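Local coordinates for protein GDP-perosamine synthase (Caulobacter crescentus, PDB 3BN1) that catalyses the pyridoxal phosphate-dependent transfer of an amino group from L-glutamate to GDP-4-keto-6-deoxy-D-mannose, giving GDP-perosamine for O-antigen synthesis, at residues I198-D202 against D203-A207; A46-Y50 against C51-H55. One frame throughout, in Å; residues are numbered along the deposited sequence.

Contact 1 of 2, residues I198-D202 against D203-A207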
loop_
_atom_site.group_PDB
_atom_site.type_symbol
_atom_site.label_atom_id
_atom_site.label_comp_id
_atom_site.label_asym_id
_atom_site.label_seq_id
_atom_site.Cartn_x
_atom_site.Cartn_y
_atom_site.Cartn_z
ATOM N N ILE A 198 -4.239 -11.789 -3.934
ATOM C CA ILE A 198 -5.544 -12.104 -4.557
ATOM C C ILE A 198 -5.390 -13.425 -5.316
ATOM O O ILE A 198 -4.393 -13.598 -6.046
ATOM C CB ILE A 198 -6.013 -11.049 -5.617
ATOM C CG1 ILE A 198 -5.933 -9.640 -5.018
ATOM C CG2 ILE A 198 -7.425 -11.386 -6.197
ATOM C CD1 ILE A 198 -6.086 -8.567 -6.066
ATOM N N THR A 199 -6.401 -14.301 -5.225
ATOM C CA THR A 199 -6.390 -15.551 -5.963
ATOM C C THR A 199 -7.602 -15.606 -6.896
ATOM O O THR A 199 -8.642 -15.008 -6.627
ATOM C CB THR A 199 -6.352 -16.788 -5.054
ATOM O OG1 THR A 199 -7.467 -16.749 -4.178
ATOM C CG2 THR A 199 -5.062 -16.872 -4.249
ATOM N N THR A 200 -7.365 -16.177 -8.070
ATOM C CA THR A 200 -8.384 -16.301 -9.065
ATOM C C THR A 200 -8.055 -17.295 -10.151
ATOM O O THR A 200 -6.902 -17.618 -10.396
ATOM C CB THR A 200 -8.766 -14.957 -9.707
ATOM O OG1 THR A 200 -9.981 -15.133 -10.450
ATOM C CG2 THR A 200 -7.663 -14.455 -10.698
ATOM N N ASN A 201 -9.097 -17.839 -10.773
ATOM C CA ASN A 201 -8.829 -18.744 -11.882
ATOM C C ASN A 201 -9.000 -18.040 -13.221
ATOM O O ASN A 201 -8.446 -18.499 -14.192
ATOM C CB ASN A 201 -9.673 -20.023 -11.815
ATOM C CG ASN A 201 -9.112 -21.044 -10.793
ATOM O OD1 ASN A 201 -7.939 -21.421 -10.845
ATOM N ND2 ASN A 201 -9.938 -21.430 -9.831
ATOM N N ASP A 202 -9.715 -16.908 -13.259
ATOM C CA ASP A 202 -10.010 -16.176 -14.487
ATOM C C ASP A 202 -8.845 -15.379 -15.007
ATOM O O ASP A 202 -8.346 -14.485 -14.330
ATOM C CB ASP A 202 -11.175 -15.248 -14.299
ATOM C CG ASP A 202 -11.516 -14.509 -15.578
ATOM O OD1 ASP A 202 -12.120 -15.153 -16.452
ATOM O OD2 ASP A 202 -11.148 -13.319 -15.703
ATOM N N ASP A 203 -8.406 -15.696 -16.214
ATOM C CA ASP A 203 -7.199 -15.054 -16.751
ATOM C C ASP A 203 -7.383 -13.577 -16.962
ATOM O O ASP A 203 -6.468 -12.783 -16.893
ATOM C CB ASP A 203 -6.864 -15.592 -18.142
ATOM C CG ASP A 203 -6.414 -17.045 -18.160
ATOM O OD1 ASP A 203 -6.252 -17.716 -17.126
ATOM O OD2 ASP A 203 -6.198 -17.542 -19.276
ATOM N N ASP A 204 -8.562 -13.172 -17.354
ATOM C CA ASP A 204 -8.642 -11.779 -17.666
ATOM C C ASP A 204 -8.729 -10.939 -16.408
ATOM O O ASP A 204 -8.261 -9.802 -16.380
ATOM C CB ASP A 204 -9.832 -11.563 -18.602
ATOM C CG ASP A 204 -9.566 -12.053 -20.053
ATOM O OD1 ASP A 204 -8.611 -12.823 -20.318
ATOM O OD2 ASP A 204 -10.332 -11.673 -20.969
ATOM N N LEU A 205 -9.375 -11.485 -15.393
ATOM C CA LEU A 205 -9.488 -10.747 -14.163
ATOM C C LEU A 205 -8.088 -10.648 -13.601
ATOM O O LEU A 205 -7.725 -9.615 -13.072
ATOM C CB LEU A 205 -10.410 -11.459 -13.190
ATOM C CG LEU A 205 -10.902 -10.617 -12.012
ATOM C CD1 LEU A 205 -11.958 -9.529 -12.365
ATOM C CD2 LEU A 205 -11.491 -11.626 -11.046
ATOM N N ALA A 206 -7.302 -11.715 -13.697
ATOM C CA ALA A 206 -5.983 -11.629 -13.125
ATOM C C ALA A 206 -5.180 -10.555 -13.851
ATOM O O ALA A 206 -4.415 -9.820 -13.229
ATOM C CB ALA A 206 -5.261 -12.987 -13.186
ATOM N N ALA A 207 -5.287 -10.495 -15.185
ATOM C CA ALA A 207 -4.476 -9.526 -15.952
ATOM C C ALA A 207 -4.850 -8.097 -15.551
ATOM O O ALA A 207 -3.995 -7.231 -15.330
ATOM C CB ALA A 207 -4.749 -9.705 -17.434
HETATM O O HOH W 1 -10.592 -15.156 -18.960
#
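The carbonyl O of Asp202 takes the N-H of Ala206 at 3.0 Å and so closes the first turn of the helix, just where the chain leaves the strand ending at Thr200. The side chain of Asp202 grips the same turn: OD2 accepts from Leu205 N at 2.6 Å, the donor lying nearly along the carboxylate's C-O axis. Its first torsion carries CG away from its own N and beside the carbonyl carbon (chi1 -178°), which brings the carboxylate over the helix end. A water donates to Asp202 OD1 at 2.9 Å and accepts a longer bond from Asp204 N. Aspartate suits this place: its short acidic arm offers acceptors to N-H groups with no preceding turn to meet. Between strand and helix, the methyl of Thr200 packs on the helix: Thr200 CG2 rests on CB of Ala206 at 3.8 Å, a small residue that suits the close approach. The polar Thr200 OG1 lies 3.9 Å from Leu205 CD2; this hydroxyl has its main partner in Asp178 O and also receives a weak bond from Asp202 N. The arrangement is a classic aspartate N-cap at a strand-to-helix junction, here on the central sheet of an aspartate aminotransferase-type fold.

Contact 2 of 2, residues A46-Y50 against C51-H55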
loop_
_atom_site.group_PDB
_atom_site.type_symbol
_atom_site.label_atom_id
_atom_site.label_comp_id
_atom_site.label_asym_id
_atom_site.label_seq_id
_atom_site.Cartn_x
_atom_site.Cartn_y
_atom_site.Cartn_z
ATOM N N ALA A 46 3.882 -20.522 -5.715
ATOM C CA ALA A 46 3.613 -21.468 -4.631
ATOM C C ALA A 46 2.240 -21.236 -4.027
ATOM O O ALA A 46 1.584 -22.148 -3.526
ATOM C CB ALA A 46 4.651 -21.232 -3.525
ATOM N N PHE A 47 1.824 -19.977 -3.976
ATOM C CA PHE A 47 0.564 -19.698 -3.274
ATOM C C PHE A 47 -0.610 -20.119 -4.069
ATOM O O PHE A 47 -1.600 -20.591 -3.558
ATOM C CB PHE A 47 0.447 -18.196 -2.919
ATOM C CG PHE A 47 -0.613 -17.918 -1.877
ATOM C CD1 PHE A 47 -0.340 -18.149 -0.535
ATOM C CD2 PHE A 47 -1.923 -17.627 -2.249
ATOM C CE1 PHE A 47 -1.314 -18.013 0.440
ATOM C CE2 PHE A 47 -2.914 -17.469 -1.274
ATOM C CZ PHE A 47 -2.597 -17.622 0.095
ATOM N N ALA A 48 -0.501 -19.885 -5.357
ATOM C CA ALA A 48 -1.548 -20.269 -6.267
ATOM C C ALA A 48 -1.720 -21.797 -6.240
ATOM O O ALA A 48 -2.840 -22.318 -6.283
ATOM C CB ALA A 48 -1.164 -19.787 -7.658
ATOM N N ASP A 49 -0.603 -22.499 -6.204
ATOM C CA ASP A 49 -0.622 -23.957 -6.098
ATOM C C ASP A 49 -1.189 -24.367 -4.738
ATOM O O ASP A 49 -1.971 -25.298 -4.636
ATOM C CB ASP A 49 0.810 -24.567 -6.167
ATOM C CG ASP A 49 1.554 -24.218 -7.445
ATOM O OD1 ASP A 49 0.921 -23.901 -8.483
ATOM O OD2 ASP A 49 2.803 -24.295 -7.395
ATOM N N TYR A 50 -0.797 -23.701 -3.668
ATOM C CA TYR A 50 -1.320 -24.122 -2.379
ATOM C C TYR A 50 -2.816 -23.982 -2.331
ATOM O O TYR A 50 -3.511 -24.856 -1.821
ATOM C CB TYR A 50 -0.649 -23.343 -1.294
ATOM C CG TYR A 50 -1.113 -23.747 0.074
ATOM C CD1 TYR A 50 -0.785 -24.980 0.614
ATOM C CD2 TYR A 50 -1.937 -22.900 0.810
ATOM C CE1 TYR A 50 -1.210 -25.327 1.917
ATOM C CE2 TYR A 50 -2.343 -23.219 2.107
ATOM C CZ TYR A 50 -1.992 -24.448 2.643
ATOM O OH TYR A 50 -2.439 -24.789 3.906
ATOM N N CYS A 51 -3.318 -22.922 -2.938
ATOM C CA CYS A 51 -4.757 -22.745 -3.043
ATOM C C CYS A 51 -5.433 -23.521 -4.165
ATOM O O CYS A 51 -6.670 -23.536 -4.263
ATOM C CB CYS A 51 -5.103 -21.267 -3.254
ATOM S SG CYS A 51 -4.688 -20.385 -1.707
ATOM N N GLY A 52 -4.633 -24.102 -5.043
ATOM C CA GLY A 52 -5.199 -24.869 -6.139
ATOM C C GLY A 52 -5.845 -23.978 -7.204
ATOM O O GLY A 52 -6.770 -24.391 -7.901
ATOM N N VAL A 53 -5.289 -22.804 -7.458
ATOM C CA VAL A 53 -5.925 -21.968 -8.484
ATOM C C VAL A 53 -4.862 -21.591 -9.480
ATOM O O VAL A 53 -3.675 -21.819 -9.227
ATOM C CB VAL A 53 -6.459 -20.642 -7.890
ATOM C CG1 VAL A 53 -7.584 -20.855 -6.930
ATOM C CG2 VAL A 53 -5.335 -19.862 -7.254
ATOM N N LYS A 54 -5.271 -20.984 -10.592
ATOM C CA LYS A 54 -4.297 -20.571 -11.590
ATOM C C LYS A 54 -3.479 -19.348 -11.249
ATOM O O LYS A 54 -2.257 -19.320 -11.492
ATOM C CB LYS A 54 -4.904 -20.482 -12.991
ATOM C CG LYS A 54 -5.869 -21.671 -13.247
ATOM C CD LYS A 54 -6.522 -21.740 -14.582
ATOM C CE LYS A 54 -5.987 -20.735 -15.585
ATOM N NZ LYS A 54 -7.142 -20.085 -16.288
ATOM N N HIS A 55 -4.120 -18.338 -10.671
ATOM C CA HIS A 55 -3.362 -17.121 -10.438
ATOM C C HIS A 55 -3.333 -16.644 -9.025
ATOM O O HIS A 55 -4.314 -16.773 -8.299
ATOM C CB HIS A 55 -3.980 -16.002 -11.247
ATOM C CG HIS A 55 -4.341 -16.394 -12.645
ATOM N ND1 HIS A 55 -3.410 -16.448 -13.661
ATOM C CD2 HIS A 55 -5.536 -16.712 -13.203
ATOM C CE1 HIS A 55 -4.008 -16.841 -14.776
ATOM N NE2 HIS A 55 -5.301 -16.971 -14.532
#
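Cys51 turns its sulfur back onto the ring of Phe47, one helical turn earlier, with SG 4.1 Å from the ring centroid and 37° off the ring normal, an oblique sulfur-aromatic contact. Phe47 CE2 is the ring atom closest to Cys51 SG, at 3.4 Å. Phe47 reaches forward because its CG stands opposite its own N (chi1 -164°), and the polarisable thiol suits a buried place beside an aromatic ring. Outside the turn, the phenyl meets Phe182 edge-to-face and lies against Met197 and Thr199, wedging the helix end onto the sheet.

Among the backbone bonds, Cys51 N still gives a regular helical one to Phe47 O at 3.0 Å. Beyond it, Val53 N donates to Ala48 O at 2.8 Å, and Gly52 N gives Asp49 O a weak bond. This is a Schellman motif, and Gly52, with a positive phi of 73°, is the residue that reverses the chain; lacking a side chain, it adopts this conformation at little cost. The motif ends helix 38-51 and directs the chain into strand 55-59, at the edge of the main sheet.

An apolar pair closes the turn from within: Val53 CG2 comes 4.2 Å from Ala48 CB, a pairing across the C-cap of the kind that accompanies Schellman motifs. The carbonyl of the returning chain also passes close to this methyl, Val53 O lying 3.6 Å from Ala48 CB, a spacing that suits a residue as small as alanine. Among charged and aromatic groups, Tyr50 packs on Leu246 and Leu253 and makes a cation-pi contact with Lys172, which also donates to Tyr50 O.

Followed from the N terminus, contact 2 comes first and is finished before contact 1 begins, so the two stand in series, neither enclosing nor crossing the other. Residues 46-55 close the turn that takes helix 38-51 into strand 55-59; much later, residues 198-207 close the junction from strand 196-200 into helix 203-213. Those strands are antiparallel neighbours, the start of one beside the finish of the other, so the two turns meet at the same end of this pair, at the sheet's edge, their centres about 11 Å apart. Lys54 NZ forms a salt bridge to Asp203 OD1 at 2.7 Å, and Asn201 OD1 probably accepts from Lys54 N. His55 NE2 also bonds Asp203 OD1, tying edge strand to later helix.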